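Local coordinates for protein ComZ (Thermus thermophilus, PDB 6QVI) that is a competence-associated pilin that probably acts as a DNA receptor at the tip of the pilus, at residues I139-G144 with V160-N165; I174-N179 with G223-G228; L212-G217 with V237-G242; G217-G222 with Q244-E249. All blocks are in the same frame, centred on the assembly; numbering follows the deposited sequence.

Interaction 1 (I139-G144 with V160-N165)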
loop_
_atom_site.group_PDB
_atom_site.type_symbol
_atom_site.label_atom_id
_atom_site.label_comp_id
_atom_site.label_asym_id
_atom_site.label_seq_id
_atom_site.Cartn_x
_atom_site.Cartn_y
_atom_site.Cartn_z
ATOM N N ILE A 139 -5.898 -6.584 4.205
ATOM C CA ILE A 139 -7.258 -6.211 4.012
ATOM C C ILE A 139 -7.528 -4.841 4.476
ATOM O O ILE A 139 -7.351 -4.555 5.607
ATOM C CB ILE A 139 -8.147 -7.064 4.892
ATOM C CG1 ILE A 139 -8.231 -8.467 4.364
ATOM C CG2 ILE A 139 -9.542 -6.511 4.953
ATOM C CD1 ILE A 139 -9.098 -9.322 5.231
ATOM N N PHE A 140 -8.002 -3.999 3.593
ATOM C CA PHE A 140 -8.348 -2.673 3.968
ATOM C C PHE A 140 -9.834 -2.654 3.905
ATOM O O PHE A 140 -10.371 -2.883 2.883
ATOM C CB PHE A 140 -7.785 -1.723 2.964
ATOM C CG PHE A 140 -8.016 -0.314 3.302
ATOM C CD1 PHE A 140 -7.011 0.460 3.744
ATOM C CD2 PHE A 140 -9.244 0.220 3.181
ATOM C CE1 PHE A 140 -7.213 1.762 4.056
ATOM C CE2 PHE A 140 -9.466 1.520 3.485
ATOM C CZ PHE A 140 -8.446 2.297 3.927
ATOM N N ALA A 141 -10.506 -2.394 5.002
ATOM C CA ALA A 141 -11.945 -2.408 5.005
ATOM C C ALA A 141 -12.550 -1.057 5.058
ATOM O O ALA A 141 -12.021 -0.182 5.659
ATOM C CB ALA A 141 -12.457 -3.222 6.145
ATOM N N GLY A 142 -13.715 -0.909 4.475
ATOM C CA GLY A 142 -14.345 0.371 4.415
ATOM C C GLY A 142 -15.355 0.777 5.421
ATOM O O GLY A 142 -15.056 0.965 6.549
ATOM N N ALA A 143 -16.583 0.927 4.982
ATOM C CA ALA A 143 -17.615 1.407 5.865
ATOM C C ALA A 143 -18.771 0.508 6.152
ATOM O O ALA A 143 -19.641 0.934 6.860
ATOM C CB ALA A 143 -18.147 2.713 5.340
ATOM N N GLY A 144 -18.777 -0.704 5.604
ATOM C CA GLY A 144 -19.830 -1.685 5.829
ATOM C C GLY A 144 -21.257 -1.209 5.593
ATOM O O GLY A 144 -21.996 -0.919 6.548
ATOM N N VAL A 160 -4.597 -5.390 8.787
ATOM C CA VAL A 160 -5.983 -5.168 8.474
ATOM C C VAL A 160 -6.321 -3.771 8.953
ATOM O O VAL A 160 -6.202 -3.486 10.095
ATOM C CB VAL A 160 -6.984 -6.197 9.021
ATOM C CG1 VAL A 160 -6.350 -7.457 9.505
ATOM C CG2 VAL A 160 -7.865 -5.610 10.071
ATOM N N TYR A 161 -6.714 -2.897 8.046
ATOM C CA TYR A 161 -7.069 -1.530 8.345
ATOM C C TYR A 161 -8.546 -1.415 8.152
ATOM O O TYR A 161 -9.059 -1.881 7.192
ATOM C CB TYR A 161 -6.354 -0.622 7.350
ATOM C CG TYR A 161 -6.509 0.879 7.518
ATOM C CD1 TYR A 161 -7.717 1.484 7.406
ATOM C CD2 TYR A 161 -5.421 1.683 7.717
ATOM C CE1 TYR A 161 -7.850 2.835 7.537
ATOM C CE2 TYR A 161 -5.547 3.035 7.837
ATOM C CZ TYR A 161 -6.767 3.598 7.748
ATOM O OH TYR A 161 -6.914 4.934 7.866
ATOM N N VAL A 162 -9.245 -0.828 9.091
ATOM C CA VAL A 162 -10.656 -0.668 8.947
ATOM C C VAL A 162 -10.945 0.784 9.173
ATOM O O VAL A 162 -10.402 1.354 10.069
ATOM C CB VAL A 162 -11.374 -1.464 10.011
ATOM C CG1 VAL A 162 -12.851 -1.240 9.917
ATOM C CG2 VAL A 162 -11.071 -2.920 9.856
ATOM N N VAL A 163 -11.782 1.408 8.365
ATOM C CA VAL A 163 -12.053 2.805 8.618
ATOM C C VAL A 163 -13.170 3.041 9.612
ATOM O O VAL A 163 -13.010 3.833 10.493
ATOM C CB VAL A 163 -12.099 3.695 7.359
ATOM C CG1 VAL A 163 -11.634 2.975 6.143
ATOM C CG2 VAL A 163 -13.418 4.362 7.141
ATOM N N GLY A 164 -14.277 2.335 9.516
ATOM C CA GLY A 164 -15.345 2.530 10.465
ATOM C C GLY A 164 -16.366 3.557 10.067
ATOM O O GLY A 164 -16.319 4.065 8.984
ATOM N N ASN A 165 -17.289 3.865 10.959
ATOM C CA ASN A 165 -18.321 4.840 10.683
ATOM C C ASN A 165 -18.121 6.046 11.552
ATOM O O ASN A 165 -18.474 6.044 12.702
ATOM C CB ASN A 165 -19.680 4.228 10.953
ATOM C CG ASN A 165 -20.804 5.223 10.868
ATOM O OD1 ASN A 165 -20.607 6.391 10.583
ATOM N ND2 ASN A 165 -21.999 4.753 11.114
#
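Residues 139-144 and 160-165 run parallel, one coil apart, in the beta-solenoid domain. The O of Ile139 starts the pairing: the N-H of Tyr161 comes in almost along its C=O axis, at 3.0 Å. The side chain of Ile139 lies on the same face as that of Val160, CB to CB at 4.4 Å.

Phe140 points to the other face, and so does Tyr161. Both side chains swing CG anti to the backbone N (chi1 -176° in each), so the rings leave their strands side by side and form an offset stack, with centroids 4.5 Å apart and planes only 11° from parallel. The closest overlap puts CE1 of Phe140 over CD1 of Tyr161 at 3.4 Å, toward the rim of the tyrosine ring. Farther round the same ring, CE2 of Phe140 is met obliquely by CG1 of Val163. Phe140 is also covered by Leu511, Tyr161 by Leu135 and Pro273, which buries the pair although it stands outside the coil. An alanine in place of Tyr161 would take away the ring and probably expose one face of Phe140, loosening this packing.

Ala141 gives its N-H to the O of Tyr161 at 2.7 Å, nearly straight at 175°, while its CB rests against CG2 of Val162 on the inward face. The O of Ala141 accepts from Val163 N, which stands above the carbonyl plane. Beyond the strand, Gly142 O receives a weak hydrogen bond from Gly164 N at 3.4 Å.

Interaction 2 (I174-N179 with G223-G228)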
loop_
_atom_site.group_PDB
_atom_site.type_symbol
_atom_site.label_atom_id
_atom_site.label_comp_id
_atom_site.label_asym_id
_atom_site.label_seq_id
_atom_site.Cartn_x
_atom_site.Cartn_y
_atom_site.Cartn_z
ATOM N N ILE A 174 -14.946 -4.874 15.002
ATOM C CA ILE A 174 -14.370 -6.207 14.955
ATOM C C ILE A 174 -14.714 -6.842 16.287
ATOM O O ILE A 174 -14.217 -6.394 17.314
ATOM C CB ILE A 174 -12.846 -6.171 14.752
ATOM C CG1 ILE A 174 -12.486 -5.594 13.383
ATOM C CG2 ILE A 174 -12.256 -7.558 14.951
ATOM C CD1 ILE A 174 -10.991 -5.442 13.169
ATOM N N GLU A 175 -15.670 -7.763 16.305
ATOM C CA GLU A 175 -16.023 -8.523 17.508
ATOM C C GLU A 175 -15.529 -9.954 17.337
ATOM O O GLU A 175 -16.307 -10.879 17.121
ATOM C CB GLU A 175 -17.546 -8.485 17.799
ATOM C CG GLU A 175 -18.155 -7.101 17.992
ATOM C CD GLU A 175 -19.285 -7.070 19.035
ATOM O OE1 GLU A 175 -19.195 -7.790 20.058
ATOM O OE2 GLU A 175 -20.267 -6.319 18.824
ATOM N N ALA A 176 -14.214 -10.120 17.358
ATOM C CA ALA A 176 -13.610 -11.422 17.113
ATOM C C ALA A 176 -13.470 -12.132 18.450
ATOM O O ALA A 176 -12.866 -11.595 19.386
ATOM C CB ALA A 176 -12.255 -11.293 16.425
ATOM N N ASN A 177 -14.032 -13.337 18.541
ATOM C CA ASN A 177 -14.015 -14.130 19.767
ATOM C C ASN A 177 -13.653 -15.570 19.393
ATOM O O ASN A 177 -14.409 -16.505 19.613
ATOM C CB ASN A 177 -15.383 -14.061 20.448
ATOM C CG ASN A 177 -15.844 -12.627 20.709
ATOM O OD1 ASN A 177 -15.065 -11.773 21.135
ATOM N ND2 ASN A 177 -17.126 -12.353 20.415
ATOM N N GLY A 178 -12.462 -15.753 18.846
ATOM C CA GLY A 178 -12.146 -16.909 18.045
ATOM C C GLY A 178 -12.184 -16.546 16.574
ATOM O O GLY A 178 -12.190 -15.375 16.197
ATOM N N ASN A 179 -12.201 -17.575 15.731
ATOM C CA ASN A 179 -12.551 -17.483 14.305
ATOM C C ASN A 179 -11.778 -16.378 13.557
ATOM O O ASN A 179 -12.216 -15.922 12.497
ATOM C CB ASN A 179 -14.071 -17.287 14.127
ATOM C CG ASN A 179 -14.649 -16.182 15.037
ATOM O OD1 ASN A 179 -15.077 -16.437 16.175
ATOM N ND2 ASN A 179 -14.690 -14.953 14.514
ATOM N N GLY A 223 -11.554 -15.184 23.332
ATOM C CA GLY A 223 -10.606 -16.277 23.429
ATOM C C GLY A 223 -10.328 -16.932 22.090
ATOM O O GLY A 223 -11.209 -17.053 21.229
ATOM N N SER A 224 -9.075 -17.376 21.935
ATOM C CA SER A 224 -8.467 -18.094 20.799
ATOM C C SER A 224 -8.257 -17.204 19.574
ATOM O O SER A 224 -7.616 -17.635 18.605
ATOM C CB SER A 224 -9.256 -19.353 20.390
ATOM O OG SER A 224 -10.440 -19.019 19.692
ATOM N N THR A 225 -8.682 -15.952 19.621
ATOM C CA THR A 225 -8.330 -14.984 18.598
ATOM C C THR A 225 -6.829 -14.726 18.695
ATOM O O THR A 225 -6.220 -14.886 19.758
ATOM C CB THR A 225 -9.129 -13.700 18.813
ATOM O OG1 THR A 225 -10.495 -13.947 18.479
ATOM C CG2 THR A 225 -8.620 -12.544 17.951
ATOM N N GLN A 226 -6.202 -14.383 17.580
ATOM C CA GLN A 226 -4.748 -14.285 17.611
ATOM C C GLN A 226 -4.332 -13.115 16.719
ATOM O O GLN A 226 -4.341 -13.198 15.484
ATOM C CB GLN A 226 -4.157 -15.623 17.188
ATOM C CG GLN A 226 -2.708 -15.849 17.474
ATOM C CD GLN A 226 -2.303 -17.266 17.108
ATOM O OE1 GLN A 226 -3.153 -18.087 16.729
ATOM N NE2 GLN A 226 -1.030 -17.596 17.321
ATOM N N ILE A 227 -4.001 -12.005 17.359
ATOM C CA ILE A 227 -3.458 -10.841 16.679
ATOM C C ILE A 227 -1.965 -10.935 16.954
ATOM O O ILE A 227 -1.484 -10.560 18.016
ATOM C CB ILE A 227 -4.083 -9.541 17.172
ATOM C CG1 ILE A 227 -5.564 -9.501 16.774
ATOM C CG2 ILE A 227 -3.362 -8.369 16.577
ATOM C CD1 ILE A 227 -6.379 -8.456 17.507
ATOM N N GLY A 228 -1.239 -11.521 16.014
ATOM C CA GLY A 228 0.172 -11.750 16.187
ATOM C C GLY A 228 0.398 -13.011 16.993
ATOM O O GLY A 228 -0.508 -13.570 17.620
#
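Thr225 sets its side chain against the bend that follows Ala176, with OG1 doing most of the touching. Its OG1 stands beside the backbone N (chi1 -71°) and accepts the N-H of Gly178 at 2.7 Å, bent to 154° at the hydrogen. CG2 of Thr225, anti to the backbone N, lies 4.1 Å from CB of Ala176; the same CB lies 3.8 Å from Thr225 OG1.

These residues form a corner of the beta-solenoid. Strand 172-176 pairs with 218-221 on one side of the coil and 180-187 with 226-227 on another, so the bends that follow 172-176 and 218-221 lie one over the other, a coil apart. At the bend the two segments meet through one threonine hydroxyl in place of a run of main-chain bonds.

Gly178 takes up a backbone bend (phi 102°) in which a side chain would press on the preceding carbonyl, and its CA lies 3.2 Å from OG of Ser224. That OG is turned in between its own N and C, and donates to the O of the preceding Gly223 at 2.6 Å, in the carbonyl plane and on a lone pair.

Interaction 3 (L212-G217 with V237-G242)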
loop_
_atom_site.group_PDB
_atom_site.type_symbol
_atom_site.label_atom_id
_atom_site.label_comp_id
_atom_site.label_asym_id
_atom_site.label_seq_id
_atom_site.Cartn_x
_atom_site.Cartn_y
_atom_site.Cartn_z
ATOM N N LEU A 212 -2.885 -3.585 13.142
ATOM C CA LEU A 212 -4.334 -3.444 13.172
ATOM C C LEU A 212 -4.682 -1.990 13.424
ATOM O O LEU A 212 -4.468 -1.488 14.523
ATOM C CB LEU A 212 -4.935 -4.341 14.254
ATOM C CG LEU A 212 -6.447 -4.397 14.459
ATOM C CD1 LEU A 212 -7.125 -4.312 13.164
ATOM C CD2 LEU A 212 -6.872 -5.654 15.212
ATOM N N ARG A 213 -5.264 -1.330 12.437
ATOM C CA ARG A 213 -5.663 0.056 12.584
ATOM C C ARG A 213 -7.159 0.172 12.340
ATOM O O ARG A 213 -7.679 -0.337 11.337
ATOM C CB ARG A 213 -4.903 0.981 11.624
ATOM C CG ARG A 213 -3.394 1.063 11.866
ATOM C CD ARG A 213 -2.737 2.238 11.124
ATOM N NE ARG A 213 -1.552 1.798 10.395
ATOM C CZ ARG A 213 -0.326 2.268 10.591
ATOM N NH1 ARG A 213 -0.114 3.197 11.511
ATOM N NH2 ARG A 213 0.690 1.808 9.869
ATOM N N VAL A 214 -7.817 0.907 13.196
ATOM C CA VAL A 214 -9.204 1.141 13.048
ATOM C C VAL A 214 -9.395 2.586 13.320
ATOM O O VAL A 214 -9.307 3.001 14.426
ATOM C CB VAL A 214 -9.997 0.375 14.065
ATOM C CG1 VAL A 214 -11.391 0.912 14.119
ATOM C CG2 VAL A 214 -10.005 -1.078 13.716
ATOM N N GLN A 215 -9.666 3.358 12.298
ATOM C CA GLN A 215 -9.835 4.762 12.483
ATOM C C GLN A 215 -11.040 5.187 13.259
ATOM O O GLN A 215 -10.949 6.096 14.033
ATOM C CB GLN A 215 -9.829 5.476 11.163
ATOM C CG GLN A 215 -10.391 6.858 11.290
ATOM C CD GLN A 215 -10.306 7.637 10.018
ATOM O OE1 GLN A 215 -10.147 7.080 8.958
ATOM N NE2 GLN A 215 -10.415 8.936 10.121
ATOM N N TYR A 216 -12.187 4.579 13.046
ATOM C CA TYR A 216 -13.352 4.974 13.807
ATOM C C TYR A 216 -14.005 3.781 14.427
ATOM O O TYR A 216 -14.471 2.932 13.736
ATOM C CB TYR A 216 -14.391 5.643 12.928
ATOM C CG TYR A 216 -14.019 6.994 12.401
ATOM C CD1 TYR A 216 -13.793 8.046 13.235
ATOM C CD2 TYR A 216 -13.925 7.213 11.063
ATOM C CE1 TYR A 216 -13.457 9.275 12.743
ATOM C CE2 TYR A 216 -13.589 8.433 10.569
ATOM C CZ TYR A 216 -13.351 9.455 11.414
ATOM O OH TYR A 216 -13.017 10.668 10.907
ATOM N N GLY A 217 -14.054 3.727 15.744
ATOM C CA GLY A 217 -14.692 2.627 16.433
ATOM C C GLY A 217 -13.844 1.863 17.417
ATOM O O GLY A 217 -12.685 2.129 17.552
ATOM N N VAL A 237 -1.250 -1.914 17.444
ATOM C CA VAL A 237 -2.701 -2.044 17.407
ATOM C C VAL A 237 -3.232 -0.652 17.744
ATOM O O VAL A 237 -3.262 -0.249 18.909
ATOM C CB VAL A 237 -3.229 -3.100 18.380
ATOM C CG1 VAL A 237 -4.750 -3.115 18.367
ATOM C CG2 VAL A 237 -2.633 -4.469 18.074
ATOM N N PHE A 238 -3.535 0.124 16.719
ATOM C CA PHE A 238 -3.989 1.508 16.846
ATOM C C PHE A 238 -5.479 1.639 16.533
ATOM O O PHE A 238 -5.873 1.734 15.363
ATOM C CB PHE A 238 -3.126 2.365 15.933
ATOM C CG PHE A 238 -1.675 2.067 16.076
ATOM C CD1 PHE A 238 -0.967 1.465 15.051
ATOM C CD2 PHE A 238 -1.025 2.348 17.287
ATOM C CE1 PHE A 238 0.385 1.188 15.207
ATOM C CE2 PHE A 238 0.328 2.080 17.460
ATOM C CZ PHE A 238 1.039 1.498 16.422
ATOM N N VAL A 239 -6.308 1.748 17.577
ATOM C CA VAL A 239 -7.758 1.680 17.398
ATOM C C VAL A 239 -8.437 2.881 18.031
ATOM O O VAL A 239 -8.305 3.099 19.241
ATOM C CB VAL A 239 -8.338 0.379 17.992
ATOM C CG1 VAL A 239 -9.873 0.433 18.048
ATOM C CG2 VAL A 239 -7.867 -0.816 17.202
ATOM N N GLY A 240 -9.231 3.600 17.237
ATOM C CA GLY A 240 -10.158 4.610 17.744
ATOM C C GLY A 240 -9.499 5.726 18.553
ATOM O O GLY A 240 -8.411 6.217 18.239
ATOM N N ARG A 241 -10.179 6.123 19.626
ATOM C CA ARG A 241 -9.834 7.278 20.437
ATOM C C ARG A 241 -8.718 7.026 21.433
ATOM O O ARG A 241 -8.390 7.937 22.194
ATOM C CB ARG A 241 -11.086 7.778 21.168
ATOM C CG ARG A 241 -11.967 8.584 20.229
ATOM C CD ARG A 241 -13.372 8.781 20.717
ATOM N NE ARG A 241 -14.027 7.495 20.824
ATOM C CZ ARG A 241 -15.273 7.310 21.241
ATOM N NH1 ARG A 241 -16.052 8.346 21.579
ATOM N NH2 ARG A 241 -15.725 6.069 21.322
ATOM N N GLY A 242 -8.109 5.865 21.449
ATOM C CA GLY A 242 -7.160 5.546 22.492
ATOM C C GLY A 242 -7.142 4.061 22.793
ATOM O O GLY A 242 -7.829 3.266 22.166
#
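Phe238 carries its ring alongside the side chain of Arg213, and it is the ring edge that is met: CG of Arg213 lies near the ring plane, 4.0 Å from CD1 of Phe238. Farther out the arginine chain bends at chi3 and the guanidinium approaches the same CD1 obliquely, its plane turned 32° from that of the ring. The charge itself is taken by Asp269, in a salt bridge from NH1, and Phe238 touches that aspartate too.

Strands 212-214 and 237-239 run parallel, residue for residue in step from one solenoid coil to the next. Phe238 N donates to Leu212 O at 2.9 Å and Val214 N to Phe238 O at 3.0 Å. Gly240 N then reaches Val214 O at 2.9 Å, almost straight at 173°.

On the inward face Val214 and Val239 lie side by side, both with CG1 anti to the backbone N. CG2 of Val239 packs on CB of Val214 at 4.0 Å, and CG1 of Val239 touches the O of Gly217. Ile219 and Ile246, from the facing sheet, also bear on Val239. An alanine at Val239 would remove both branches and would probably weaken the fit between the two sheets where these residues converge.

From Val239 to Gly242 the chain folds into a type II' beta turn. Gly240 takes its second position with positive phi, and the CA of Gly240 makes a C-H...O contact with Gly217 O at 3.5 Å.

Interaction 4 (G217-G222 with Q244-E249)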
loop_
_atom_site.group_PDB
_atom_site.type_symbol
_atom_site.label_atom_id
_atom_site.label_comp_id
_atom_site.label_asym_id
_atom_site.label_seq_id
_atom_site.Cartn_x
_atom_site.Cartn_y
_atom_site.Cartn_z
ATOM N N GLY A 217 -14.054 3.727 15.744
ATOM C CA GLY A 217 -14.692 2.627 16.433
ATOM C C GLY A 217 -13.844 1.863 17.417
ATOM O O GLY A 217 -12.685 2.129 17.552
ATOM N N LYS A 218 -14.473 0.941 18.126
ATOM C CA LYS A 218 -13.842 0.040 19.078
ATOM C C LYS A 218 -13.704 -1.359 18.470
ATOM O O LYS A 218 -14.148 -1.615 17.351
ATOM C CB LYS A 218 -14.637 0.009 20.381
ATOM C CG LYS A 218 -14.939 1.381 20.951
ATOM C CD LYS A 218 -16.112 1.318 21.887
ATOM C CE LYS A 218 -15.643 0.856 23.225
ATOM N NZ LYS A 218 -14.918 1.987 23.887
ATOM N N ILE A 219 -13.023 -2.249 19.191
ATOM C CA ILE A 219 -12.866 -3.647 18.812
ATOM C C ILE A 219 -12.866 -4.480 20.075
ATOM O O ILE A 219 -12.426 -4.034 21.143
ATOM C CB ILE A 219 -11.581 -3.951 18.014
ATOM C CG1 ILE A 219 -10.340 -3.826 18.899
ATOM C CG2 ILE A 219 -11.459 -3.068 16.785
ATOM C CD1 ILE A 219 -9.205 -4.682 18.440
ATOM N N SER A 220 -13.391 -5.698 19.954
ATOM C CA SER A 220 -13.428 -6.659 21.050
ATOM C C SER A 220 -12.651 -7.890 20.619
ATOM O O SER A 220 -12.696 -8.286 19.453
ATOM C CB SER A 220 -14.868 -7.038 21.436
ATOM O OG SER A 220 -14.937 -7.608 22.736
ATOM N N VAL A 221 -11.927 -8.493 21.550
ATOM C CA VAL A 221 -11.102 -9.645 21.233
ATOM C C VAL A 221 -11.337 -10.709 22.304
ATOM O O VAL A 221 -11.001 -10.505 23.482
ATOM C CB VAL A 221 -9.621 -9.265 21.121
ATOM C CG1 VAL A 221 -8.745 -10.485 21.290
ATOM C CG2 VAL A 221 -9.365 -8.610 19.786
ATOM N N GLY A 222 -11.931 -11.837 21.896
ATOM C CA GLY A 222 -12.232 -12.937 22.787
ATOM C C GLY A 222 -11.250 -14.089 22.635
ATOM O O GLY A 222 -10.257 -14.011 21.905
ATOM N N GLN A 244 -8.498 2.808 25.223
ATOM C CA GLN A 244 -9.800 2.499 25.810
ATOM C C GLN A 244 -10.626 1.634 24.850
ATOM O O GLN A 244 -11.381 0.747 25.289
ATOM C CB GLN A 244 -10.578 3.763 26.097
ATOM C CG GLN A 244 -9.806 4.873 26.723
ATOM C CD GLN A 244 -9.177 5.732 25.671
ATOM O OE1 GLN A 244 -7.962 5.943 25.637
ATOM N NE2 GLN A 244 -10.013 6.233 24.780
ATOM N N ASP A 245 -10.536 1.893 23.542
ATOM C CA ASP A 245 -11.392 1.244 22.560
ATOM C C ASP A 245 -10.824 -0.077 22.061
ATOM O O ASP A 245 -11.276 -0.595 21.035
ATOM C CB ASP A 245 -11.648 2.189 21.376
ATOM C CG ASP A 245 -12.362 3.482 21.799
ATOM O OD1 ASP A 245 -12.260 4.492 21.061
ATOM O OD2 ASP A 245 -13.009 3.487 22.869
ATOM N N ILE A 246 -9.853 -0.631 22.780
ATOM C CA ILE A 246 -9.362 -1.980 22.557
ATOM C C ILE A 246 -9.885 -2.812 23.723
ATOM O O ILE A 246 -9.285 -2.832 24.793
ATOM C CB ILE A 246 -7.833 -1.986 22.409
ATOM C CG1 ILE A 246 -7.443 -1.024 21.283
ATOM C CG2 ILE A 246 -7.308 -3.360 22.115
ATOM C CD1 ILE A 246 -5.966 -0.893 21.073
ATOM N N THR A 247 -11.069 -3.398 23.555
ATOM C CA THR A 247 -11.793 -4.213 24.523
ATOM C C THR A 247 -11.527 -5.709 24.318
ATOM O O THR A 247 -11.193 -6.165 23.216
ATOM C CB THR A 247 -13.308 -3.919 24.359
ATOM O OG1 THR A 247 -13.615 -2.567 24.729
ATOM C CG2 THR A 247 -14.230 -4.894 25.085
ATOM N N GLY A 248 -11.747 -6.479 25.376
ATOM C CA GLY A 248 -11.806 -7.928 25.283
ATOM C C GLY A 248 -11.086 -8.678 26.387
ATOM O O GLY A 248 -10.228 -8.145 27.087
ATOM N N GLU A 249 -11.435 -9.963 26.521
ATOM C CA GLU A 249 -10.764 -10.863 27.453
ATOM C C GLU A 249 -9.282 -11.014 27.180
ATOM O O GLU A 249 -8.541 -11.419 28.077
ATOM C CB GLU A 249 -11.413 -12.246 27.402
ATOM C CG GLU A 249 -12.820 -12.309 27.977
ATOM C CD GLU A 249 -13.429 -13.719 27.933
ATOM O OE1 GLU A 249 -14.562 -13.881 28.438
ATOM O OE2 GLU A 249 -12.797 -14.653 27.377
#
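Strands 218-221 and 246-247 are parallel neighbours in a three-stranded face of the beta-solenoid, completed by strand 172-176 on the other side of 218-221. The pairing opens with Ile219 N donating to Asp245 O at 3.0 Å. Ile219 O then receives the N-H of Thr247 at 2.8 Å, nearly along the C=O axis. The third bond, Val221 N to Thr247 O, is bent to 127° and weak.

A salt bridge flanks the start of this pairing. The Lys218 chain crosses Asp245 at about a right angle, its CG lying 3.4 Å from CB of Asp245, and then curls back through bends at chi3 and chi4 (82° and 75°). This brings NZ to OD2 of Asp245 at 2.6 Å, from above the carboxylate plane. The other oxygen, OD1, accepts from the backbone N of Arg241, so both carboxylate oxygens are engaged, and these partners would be expected to favour the ionised form.

The two faces differ in chemistry. Inward, CD1 of Ile219 and CG2 of Ile246 pack loosely together, and both isoleucines go on to touch Val239 of the facing sheet. Outward, OG of Ser220, anti to its backbone N, stands beside the methyl CG2 of Thr247 at 3.7 Å, with Tyr172 touching both residues from the next strand.

Gly248 follows the strand, and a CB there would run into Val221 O; the bare CA of Gly248 instead makes a C-H...O contact with that oxygen at 3.2 Å.

In the fold
Interactions 1 and 3 extend the same run of parallel strands, joined where 160-162 pairs with 212-214. Interaction 4 belongs to another face of the coil, and the two faces meet over an aliphatic interior: Val239 CB of interaction 3 lies 3.7 Å from Ile246 CG1 of interaction 4. Gly217 belongs to both interaction 3 and interaction 4. Interaction 2 is a corner beside interaction 4, linked through Ala176 O and Gly222 N. Interaction 1 is the most buried, and even its outward aromatics are covered; interactions 3 and 4, only partly buried, carry arginine beside phenylalanine, and lysine with hydroxyls, outward. Interaction 2 has the smallest interface and no regular strand pairing.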